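Local coordinates for DNA repair and recombination protein radB (Thermococcus kodakarensis, PDB 2CVH), which probably serves in DNA repair and homologous recombination as a RecA-like, ATP-binding protein that binds DNA but hydrolyses ATP very weakly and promotes no strand exchange, at residues L2-G5 with L9-L12; A37-L42 with R214-V219; E90-I95 with L135-W140. All coordinates share one frame; numbering follows the deposited sequence.

Interaction 1: residues L2-G5 with L9-L12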
loop_
_atom_site.group_PDB
_atom_site.type_symbol
_atom_site.label_atom_id
_atom_site.label_comp_id
_atom_site.label_asym_id
_atom_site.label_seq_id
_atom_site.Cartn_x
_atom_site.Cartn_y
_atom_site.Cartn_z
ATOM N N LEU A 2 -11.881 2.873 -3.563
ATOM C CA LEU A 2 -10.937 3.450 -4.501
ATOM C C LEU A 2 -10.492 2.330 -5.466
ATOM O O LEU A 2 -9.706 1.481 -5.081
ATOM C CB LEU A 2 -9.755 3.974 -3.700
ATOM C CG LEU A 2 -9.137 5.261 -4.201
ATOM C CD1 LEU A 2 -7.785 5.437 -3.548
ATOM C CD2 LEU A 2 -8.971 5.181 -5.693
ATOM N N SER A 3 -11.000 2.314 -6.699
ATOM C CA SER A 3 -10.655 1.268 -7.675
ATOM C C SER A 3 -9.167 1.049 -7.937
ATOM O O SER A 3 -8.364 1.985 -7.862
ATOM C CB SER A 3 -11.391 1.498 -8.995
ATOM O OG SER A 3 -10.962 0.576 -9.995
ATOM N N THR A 4 -8.807 -0.214 -8.196
ATOM C CA THR A 4 -7.421 -0.637 -8.494
ATOM C C THR A 4 -7.206 -0.633 -10.010
ATOM O O THR A 4 -6.095 -0.845 -10.487
ATOM C CB THR A 4 -7.104 -2.104 -8.025
ATOM O OG1 THR A 4 -7.999 -3.019 -8.671
ATOM C CG2 THR A 4 -7.240 -2.256 -6.531
ATOM N N GLY A 5 -8.281 -0.414 -10.756
ATOM C CA GLY A 5 -8.177 -0.387 -12.199
ATOM C C GLY A 5 -8.084 -1.789 -12.743
ATOM O O GLY A 5 -7.867 -1.975 -13.936
ATOM N N LEU A 9 -9.054 -7.606 -8.909
ATOM C CA LEU A 9 -8.693 -7.012 -7.627
ATOM C C LEU A 9 -9.887 -6.259 -7.020
ATOM O O LEU A 9 -10.101 -6.306 -5.823
ATOM C CB LEU A 9 -7.446 -6.115 -7.781
ATOM C CG LEU A 9 -6.100 -6.821 -8.044
ATOM C CD1 LEU A 9 -4.975 -5.860 -8.400
ATOM C CD2 LEU A 9 -5.687 -7.591 -6.798
ATOM N N ASP A 10 -10.694 -5.631 -7.863
ATOM C CA ASP A 10 -11.867 -4.892 -7.416
ATOM C C ASP A 10 -12.947 -5.849 -6.966
ATOM O O ASP A 10 -13.659 -5.545 -6.022
ATOM C CB ASP A 10 -12.416 -3.973 -8.524
ATOM C CG ASP A 10 -11.573 -2.710 -8.723
ATOM O OD1 ASP A 10 -10.628 -2.471 -7.938
ATOM O OD2 ASP A 10 -11.838 -1.973 -9.694
ATOM N N SER A 11 -13.100 -6.970 -7.679
ATOM C CA SER A 11 -14.077 -8.013 -7.332
ATOM C C SER A 11 -13.697 -8.580 -5.967
ATOM O O SER A 11 -14.534 -8.680 -5.074
ATOM C CB SER A 11 -14.064 -9.159 -8.357
ATOM O OG SER A 11 -14.583 -8.733 -9.594
ATOM N N LEU A 12 -12.438 -8.972 -5.820
ATOM C CA LEU A 12 -11.936 -9.486 -4.559
ATOM C C LEU A 12 -12.187 -8.494 -3.388
ATOM O O LEU A 12 -12.597 -8.882 -2.289
ATOM C CB LEU A 12 -10.438 -9.729 -4.679
ATOM C CG LEU A 12 -9.771 -10.291 -3.423
ATOM C CD1 LEU A 12 -10.318 -11.655 -3.170
ATOM C CD2 LEU A 12 -8.248 -10.314 -3.530
#
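Ser3 meets the carboxylate of Asp10 first: its OG donates to Asp10 OD2 over 2.7 Å, arriving on its syn lone pair. A first torsion of 174° carries the Ser3 hydroxyl opposite its own backbone nitrogen, the position from which it can face the helix. The same OG accepts from Gly5 N at 3.0 Å and so closes an ST turn, which means that one small hydroxyl braces the loop internally while tying it to residues 9-12. Thr4 then takes the second carboxylate oxygen twice. Its backbone N approaches Asp10 OD1 over 2.9 Å, nearly straight at 168° and again on a syn lone pair, whereas its OG1 reaches that oxygen at 2.8 Å from well above the carboxylate plane. Three bonds from two residues thus grip the group and should restrain its rotation, and the donors gathered round it would probably steady its negative charge. In the RecA-like core this is how the N-terminal loop folds back on helix 7-12, the short helix whose Leu9 and Leu12 rest on strands 190-197 and 206-212. Besides its bonds, the Thr4 side chain packs across that of Leu9 at about a right angle, with OG1 3.3 Å from Leu9 CB, and it also touches Leu36 and Thr40 on helix 33-44. The OG1 is further bonded to Thr6 N, at the approach to the short helix. Gly5 follows with a positive phi of 77°.

Interaction 2: residues A37-L42 with R214-V219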
loop_
_atom_site.group_PDB
_atom_site.type_symbol
_atom_site.label_atom_id
_atom_site.label_comp_id
_atom_site.label_asym_id
_atom_site.label_seq_id
_atom_site.Cartn_x
_atom_site.Cartn_y
_atom_site.Cartn_z
ATOM N N ALA A 37 -0.185 0.351 -5.821
ATOM C CA ALA A 37 -0.300 1.651 -5.169
ATOM C C ALA A 37 -0.323 2.766 -6.217
ATOM O O ALA A 37 -1.232 3.614 -6.207
ATOM C CB ALA A 37 0.871 1.853 -4.202
ATOM N N LEU A 38 0.641 2.718 -7.142
ATOM C CA LEU A 38 0.766 3.702 -8.225
ATOM C C LEU A 38 -0.498 3.781 -9.073
ATOM O O LEU A 38 -0.987 4.870 -9.377
ATOM C CB LEU A 38 1.956 3.365 -9.147
ATOM C CG LEU A 38 3.402 3.875 -8.992
ATOM C CD1 LEU A 38 4.278 3.393 -10.173
ATOM C CD2 LEU A 38 3.428 5.383 -8.972
ATOM N N GLN A 39 -1.030 2.618 -9.443
ATOM C CA GLN A 39 -2.216 2.544 -10.261
ATOM C C GLN A 39 -3.466 3.029 -9.566
ATOM O O GLN A 39 -4.306 3.690 -10.188
ATOM C CB GLN A 39 -2.410 1.118 -10.762
ATOM C CG GLN A 39 -3.637 0.917 -11.642
ATOM C CD GLN A 39 -3.470 -0.259 -12.599
ATOM O OE1 GLN A 39 -4.364 -1.100 -12.755
ATOM N NE2 GLN A 39 -2.330 -0.300 -13.272
ATOM N N THR A 40 -3.626 2.669 -8.298
ATOM C CA THR A 40 -4.795 3.120 -7.553
ATOM C C THR A 40 -4.726 4.657 -7.455
ATOM O O THR A 40 -5.684 5.341 -7.784
ATOM C CB THR A 40 -4.839 2.477 -6.153
ATOM O OG1 THR A 40 -4.817 1.055 -6.306
ATOM C CG2 THR A 40 -6.115 2.880 -5.402
ATOM N N GLY A 41 -3.558 5.178 -7.077
ATOM C CA GLY A 41 -3.372 6.618 -6.983
ATOM C C GLY A 41 -3.613 7.303 -8.321
ATOM O O GLY A 41 -4.399 8.243 -8.433
ATOM N N LEU A 42 -2.988 6.778 -9.362
ATOM C CA LEU A 42 -3.134 7.327 -10.699
ATOM C C LEU A 42 -4.599 7.458 -11.158
ATOM O O LEU A 42 -5.029 8.521 -11.610
ATOM C CB LEU A 42 -2.303 6.478 -11.674
ATOM C CG LEU A 42 -2.096 6.784 -13.166
ATOM C CD1 LEU A 42 -3.012 5.942 -13.997
ATOM C CD2 LEU A 42 -2.234 8.288 -13.473
ATOM N N ARG A 214 1.463 -1.273 -18.750
ATOM C CA ARG A 214 0.361 -0.410 -18.335
ATOM C C ARG A 214 0.145 -0.375 -16.827
ATOM O O ARG A 214 -0.773 0.297 -16.356
ATOM C CB ARG A 214 -0.947 -0.837 -18.981
ATOM C CG ARG A 214 -0.854 -1.104 -20.449
ATOM C CD ARG A 214 -2.224 -1.414 -21.042
ATOM N NE ARG A 214 -3.139 -0.280 -20.922
ATOM C CZ ARG A 214 -4.460 -0.395 -20.854
ATOM N NH1 ARG A 214 -5.021 -1.596 -20.901
ATOM N NH2 ARG A 214 -5.220 0.684 -20.701
ATOM N N GLY A 215 0.973 -1.093 -16.074
ATOM C CA GLY A 215 0.824 -1.138 -14.627
ATOM C C GLY A 215 0.451 -2.551 -14.198
ATOM O O GLY A 215 1.286 -3.460 -14.186
ATOM N N ILE A 216 -0.823 -2.759 -13.916
ATOM C CA ILE A 216 -1.318 -4.056 -13.491
ATOM C C ILE A 216 -2.580 -4.315 -14.261
ATOM O O ILE A 216 -3.433 -3.445 -14.401
ATOM C CB ILE A 216 -1.562 -4.091 -11.966
ATOM C CG1 ILE A 216 -0.250 -4.474 -11.261
ATOM C CG2 ILE A 216 -2.685 -5.063 -11.619
ATOM C CD1 ILE A 216 -0.272 -4.282 -9.769
ATOM N N GLU A 217 -2.664 -5.502 -14.837
ATOM C CA GLU A 217 -3.823 -5.853 -15.643
ATOM C C GLU A 217 -4.425 -7.191 -15.268
ATOM O O GLU A 217 -3.820 -7.981 -14.551
ATOM C CB GLU A 217 -3.437 -5.871 -17.140
ATOM C CG GLU A 217 -2.979 -4.512 -17.638
ATOM C CD GLU A 217 -2.781 -4.465 -19.134
ATOM O OE1 GLU A 217 -1.626 -4.485 -19.569
ATOM O OE2 GLU A 217 -3.774 -4.380 -19.880
ATOM N N ASP A 218 -5.660 -7.390 -15.699
ATOM C CA ASP A 218 -6.315 -8.654 -15.494
ATOM C C ASP A 218 -5.614 -9.609 -16.453
ATOM O O ASP A 218 -5.080 -9.195 -17.498
ATOM C CB ASP A 218 -7.786 -8.544 -15.828
ATOM C CG ASP A 218 -8.545 -7.827 -14.758
ATOM O OD1 ASP A 218 -8.639 -8.414 -13.669
ATOM O OD2 ASP A 218 -8.983 -6.677 -14.985
ATOM N N VAL A 219 -5.550 -10.871 -16.067
ATOM C CA VAL A 219 -4.892 -11.862 -16.895
ATOM C C VAL A 219 -5.725 -12.120 -18.130
ATOM O O VAL A 219 -6.856 -11.652 -18.241
ATOM C CB VAL A 219 -4.719 -13.193 -16.146
ATOM C CG1 VAL A 219 -3.875 -12.988 -14.917
ATOM C CG2 VAL A 219 -6.086 -13.753 -15.779
#
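Gln39 carries the helix side of this contact alone, laying its amide against the backbone of Gly215 and Ile216. Its CG lies opposite the backbone nitrogen (chi1 -180°) and the chain runs on extended, so the amide stands well off the helix and reaches the strand. There the amide carbon CD of Gln39 sits 3.7 Å from Ile216 O, with Ile216 N little farther, leaving the flat group beside both polar backbone atoms of a single residue.

Shape is the second element. Gly215 passes Gln39 with the two CA atoms 6.5 Å apart; a side chain at this position would run into the amide and, at the backbone angles found here, press on the carbonyl of Arg214 as well. Gln39 also touches Met65 of helix 59-67 and Arg69, whose NH1 bonds to Arg214 O.

A charged pair lies on the strand side. Arg214 NH1 and Glu217 OE2 form a salt bridge of 3.2 Å, with the donor well above the carboxylate plane, a bridge within residues 214-217 that does not cross to the helix.

The apolar share falls to Ile216, which touches Phe209 on the neighbouring strand 206-212 and reaches the predicted ATP-binding loop near Gly32. Helix 33-44 follows the predicted Walker A loop, as in P-loop NTPases of the RecA family; in this chain the edge strand 215-218 lies beside it.

Interaction 3: residues E90-I95 with L135-W140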
loop_
_atom_site.group_PDB
_atom_site.type_symbol
_atom_site.label_atom_id
_atom_site.label_comp_id
_atom_site.label_asym_id
_atom_site.label_seq_id
_atom_site.Cartn_x
_atom_site.Cartn_y
_atom_site.Cartn_z
ATOM N N GLU A 90 12.822 10.624 10.096
ATOM C CA GLU A 90 11.768 11.620 9.955
ATOM C C GLU A 90 10.461 10.958 9.510
ATOM O O GLU A 90 9.485 11.641 9.237
ATOM C CB GLU A 90 12.172 12.774 9.012
ATOM C CG GLU A 90 12.309 12.420 7.532
ATOM C CD GLU A 90 12.282 13.641 6.610
ATOM O OE1 GLU A 90 11.565 14.624 6.912
ATOM O OE2 GLU A 90 12.967 13.609 5.565
ATOM N N GLN A 91 10.458 9.624 9.464
ATOM C CA GLN A 91 9.296 8.818 9.081
ATOM C C GLN A 91 8.096 9.217 9.955
ATOM O O GLN A 91 7.112 9.766 9.462
ATOM C CB GLN A 91 9.627 7.330 9.272
ATOM C CG GLN A 91 9.214 6.401 8.129
ATOM C CD GLN A 91 7.719 6.105 8.090
ATOM O OE1 GLN A 91 6.894 7.004 7.925
ATOM N NE2 GLN A 91 7.370 4.837 8.208
ATOM N N ARG A 92 8.205 8.978 11.260
ATOM C CA ARG A 92 7.146 9.339 12.200
ATOM C C ARG A 92 6.845 10.846 12.105
ATOM O O ARG A 92 5.700 11.269 12.268
ATOM C CB ARG A 92 7.561 8.944 13.629
ATOM C CG ARG A 92 6.832 9.668 14.777
ATOM C CD ARG A 92 5.783 8.810 15.509
ATOM N NE ARG A 92 4.596 8.569 14.699
ATOM C CZ ARG A 92 3.739 9.512 14.328
ATOM N NH1 ARG A 92 3.917 10.768 14.709
ATOM N NH2 ARG A 92 2.752 9.213 13.502
ATOM N N ARG A 93 7.868 11.642 11.800
ATOM C CA ARG A 93 7.714 13.095 11.668
ATOM C C ARG A 93 6.892 13.435 10.428
ATOM O O ARG A 93 6.046 14.339 10.446
ATOM C CB ARG A 93 9.083 13.767 11.574
ATOM C CG ARG A 93 10.087 13.206 12.557
ATOM C CD ARG A 93 11.455 13.852 12.396
ATOM N NE ARG A 93 12.494 13.083 13.079
ATOM C CZ ARG A 93 13.740 12.940 12.638
ATOM N NH1 ARG A 93 14.127 13.510 11.500
ATOM N NH2 ARG A 93 14.604 12.234 13.348
ATOM N N VAL A 94 7.143 12.676 9.365
ATOM C CA VAL A 94 6.468 12.826 8.081
ATOM C C VAL A 94 5.012 12.420 8.252
ATOM O O VAL A 94 4.106 13.116 7.792
ATOM C CB VAL A 94 7.135 11.926 6.998
ATOM C CG1 VAL A 94 6.215 11.745 5.792
ATOM C CG2 VAL A 94 8.474 12.525 6.576
ATOM N N ILE A 95 4.795 11.292 8.926
ATOM C CA ILE A 95 3.443 10.806 9.156
ATOM C C ILE A 95 2.719 11.817 10.027
ATOM O O ILE A 95 1.566 12.158 9.769
ATOM C CB ILE A 95 3.458 9.400 9.758
ATOM C CG1 ILE A 95 3.967 8.417 8.698
ATOM C CG2 ILE A 95 2.069 9.005 10.197
ATOM C CD1 ILE A 95 4.069 7.010 9.160
ATOM N N LEU A 135 0.748 4.036 12.938
ATOM C CA LEU A 135 -0.460 3.394 12.457
ATOM C C LEU A 135 -1.677 4.145 12.959
ATOM O O LEU A 135 -2.596 4.438 12.191
ATOM C CB LEU A 135 -0.485 1.916 12.861
ATOM C CG LEU A 135 0.535 1.024 12.126
ATOM C CD1 LEU A 135 0.471 -0.401 12.659
ATOM C CD2 LEU A 135 0.283 1.024 10.607
ATOM N N GLN A 136 -1.656 4.533 14.230
ATOM C CA GLN A 136 -2.772 5.281 14.790
ATOM C C GLN A 136 -2.937 6.628 14.100
ATOM O O GLN A 136 -4.068 7.040 13.824
ATOM C CB GLN A 136 -2.629 5.457 16.303
ATOM C CG GLN A 136 -3.238 4.303 17.089
ATOM C CD GLN A 136 -4.618 3.907 16.562
ATOM O OE1 GLN A 136 -4.816 2.776 16.105
ATOM N NE2 GLN A 136 -5.571 4.843 16.608
ATOM N N VAL A 137 -1.830 7.320 13.830
ATOM C CA VAL A 137 -1.917 8.601 13.135
ATOM C C VAL A 137 -2.507 8.367 11.740
ATOM O O VAL A 137 -3.413 9.085 11.311
ATOM C CB VAL A 137 -0.542 9.311 13.050
ATOM C CG1 VAL A 137 -0.651 10.627 12.251
ATOM C CG2 VAL A 137 -0.039 9.605 14.451
ATOM N N LEU A 138 -2.080 7.297 11.078
ATOM C CA LEU A 138 -2.599 6.986 9.744
ATOM C C LEU A 138 -4.094 6.664 9.787
ATOM O O LEU A 138 -4.851 7.102 8.908
ATOM C CB LEU A 138 -1.800 5.834 9.101
ATOM C CG LEU A 138 -0.362 6.231 8.734
ATOM C CD1 LEU A 138 0.484 5.016 8.370
ATOM C CD2 LEU A 138 -0.373 7.277 7.601
ATOM N N LEU A 139 -4.533 5.903 10.793
ATOM C CA LEU A 139 -5.964 5.578 10.912
ATOM C C LEU A 139 -6.751 6.874 11.158
ATOM O O LEU A 139 -7.816 7.093 10.581
ATOM C CB LEU A 139 -6.226 4.561 12.039
ATOM C CG LEU A 139 -7.693 4.110 12.214
ATOM C CD1 LEU A 139 -8.255 3.445 10.962
ATOM C CD2 LEU A 139 -7.774 3.173 13.376
ATOM N N TRP A 140 -6.181 7.750 11.977
ATOM C CA TRP A 140 -6.759 9.059 12.291
ATOM C C TRP A 140 -6.907 9.846 10.974
ATOM O O TRP A 140 -7.981 10.383 10.665
ATOM C CB TRP A 140 -5.784 9.789 13.220
ATOM C CG TRP A 140 -6.330 10.895 14.067
ATOM C CD1 TRP A 140 -7.632 11.310 14.165
ATOM C CD2 TRP A 140 -5.571 11.723 14.959
ATOM N NE1 TRP A 140 -7.727 12.349 15.070
ATOM C CE2 TRP A 140 -6.479 12.619 15.574
ATOM C CE3 TRP A 140 -4.210 11.795 15.301
ATOM C CZ2 TRP A 140 -6.070 13.579 16.512
ATOM C CZ3 TRP A 140 -3.803 12.749 16.228
ATOM C CH2 TRP A 140 -4.733 13.628 16.826
#
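Ile95 and Val137 form the close part of this helix pair, with Leu138 alongside. The branch methyl CG2 of Ile95 lies 3.8 Å from Val137 CG1 as the two side chains slant across each other, and the same methyl stands 4.0 Å from Leu138 CD2. Beyond it, Ile95 CD1 comes to 4.2 Å from Leu138 CD1, the two side chains meeting at about a right angle. Val137 CG1 also sits 3.7 Å from Ile95 O, so the valine also meets the backbone carbonyl of Ile95. The helices run almost parallel, at 19°, with their axes 10.3 Å apart at closest approach. This is the layered alpha/beta architecture of the RecA-like fold: helix 128-145 bridges the neighbouring parallel strands 106-112 and 149-153 in a beta-alpha-beta crossover, while helix 90-101 leads from strand 80-83 into 106-112, and the two pack side by side over the sheet. Gln91 and Val94 of the first helix rest on Val51 of strand 47-52 beneath. The other flank of the contact is different in kind. Here Arg92, partly exposed, sets off with CG opposite its backbone nitrogen (chi1 159°) and then bends at its next two torsions, which brings the guanidinium back toward Val137. NH2 of Arg92 is modelled 3.0 Å from Val137 CG2, closer than usual, so the exact placement is doubtful. Its NE makes a long, weak ion pair with Glu130, and Arg133 and Gln134 touch the side chain. Replacing Arg92 with an alanine would probably take away the arm that lies against Val137 and leave Glu130 without this distant positive partner.

Interactions 1 and 2 adjoin, with centres 10 Å apart: residues 2-5 lie against helix 33-44, and Thr4 O approaches the amide end of Gln39. Interaction 3 stands on the opposite side of the chain's centre, about 25 Å from either by centres. Their chemistry follows this placement. Interaction 1, partly buried and local in sequence, is a polar grip on a carboxylate; interaction 2, buried and closing 171 intervening residues, sets one amide against strand backbone near the predicted nucleotide loop; interaction 3, also buried and nested within that long loop, is mostly apolar packing of two helices, with a partly exposed arginine at its margin. No secondary-structure element is shared between interaction 3 and the other two.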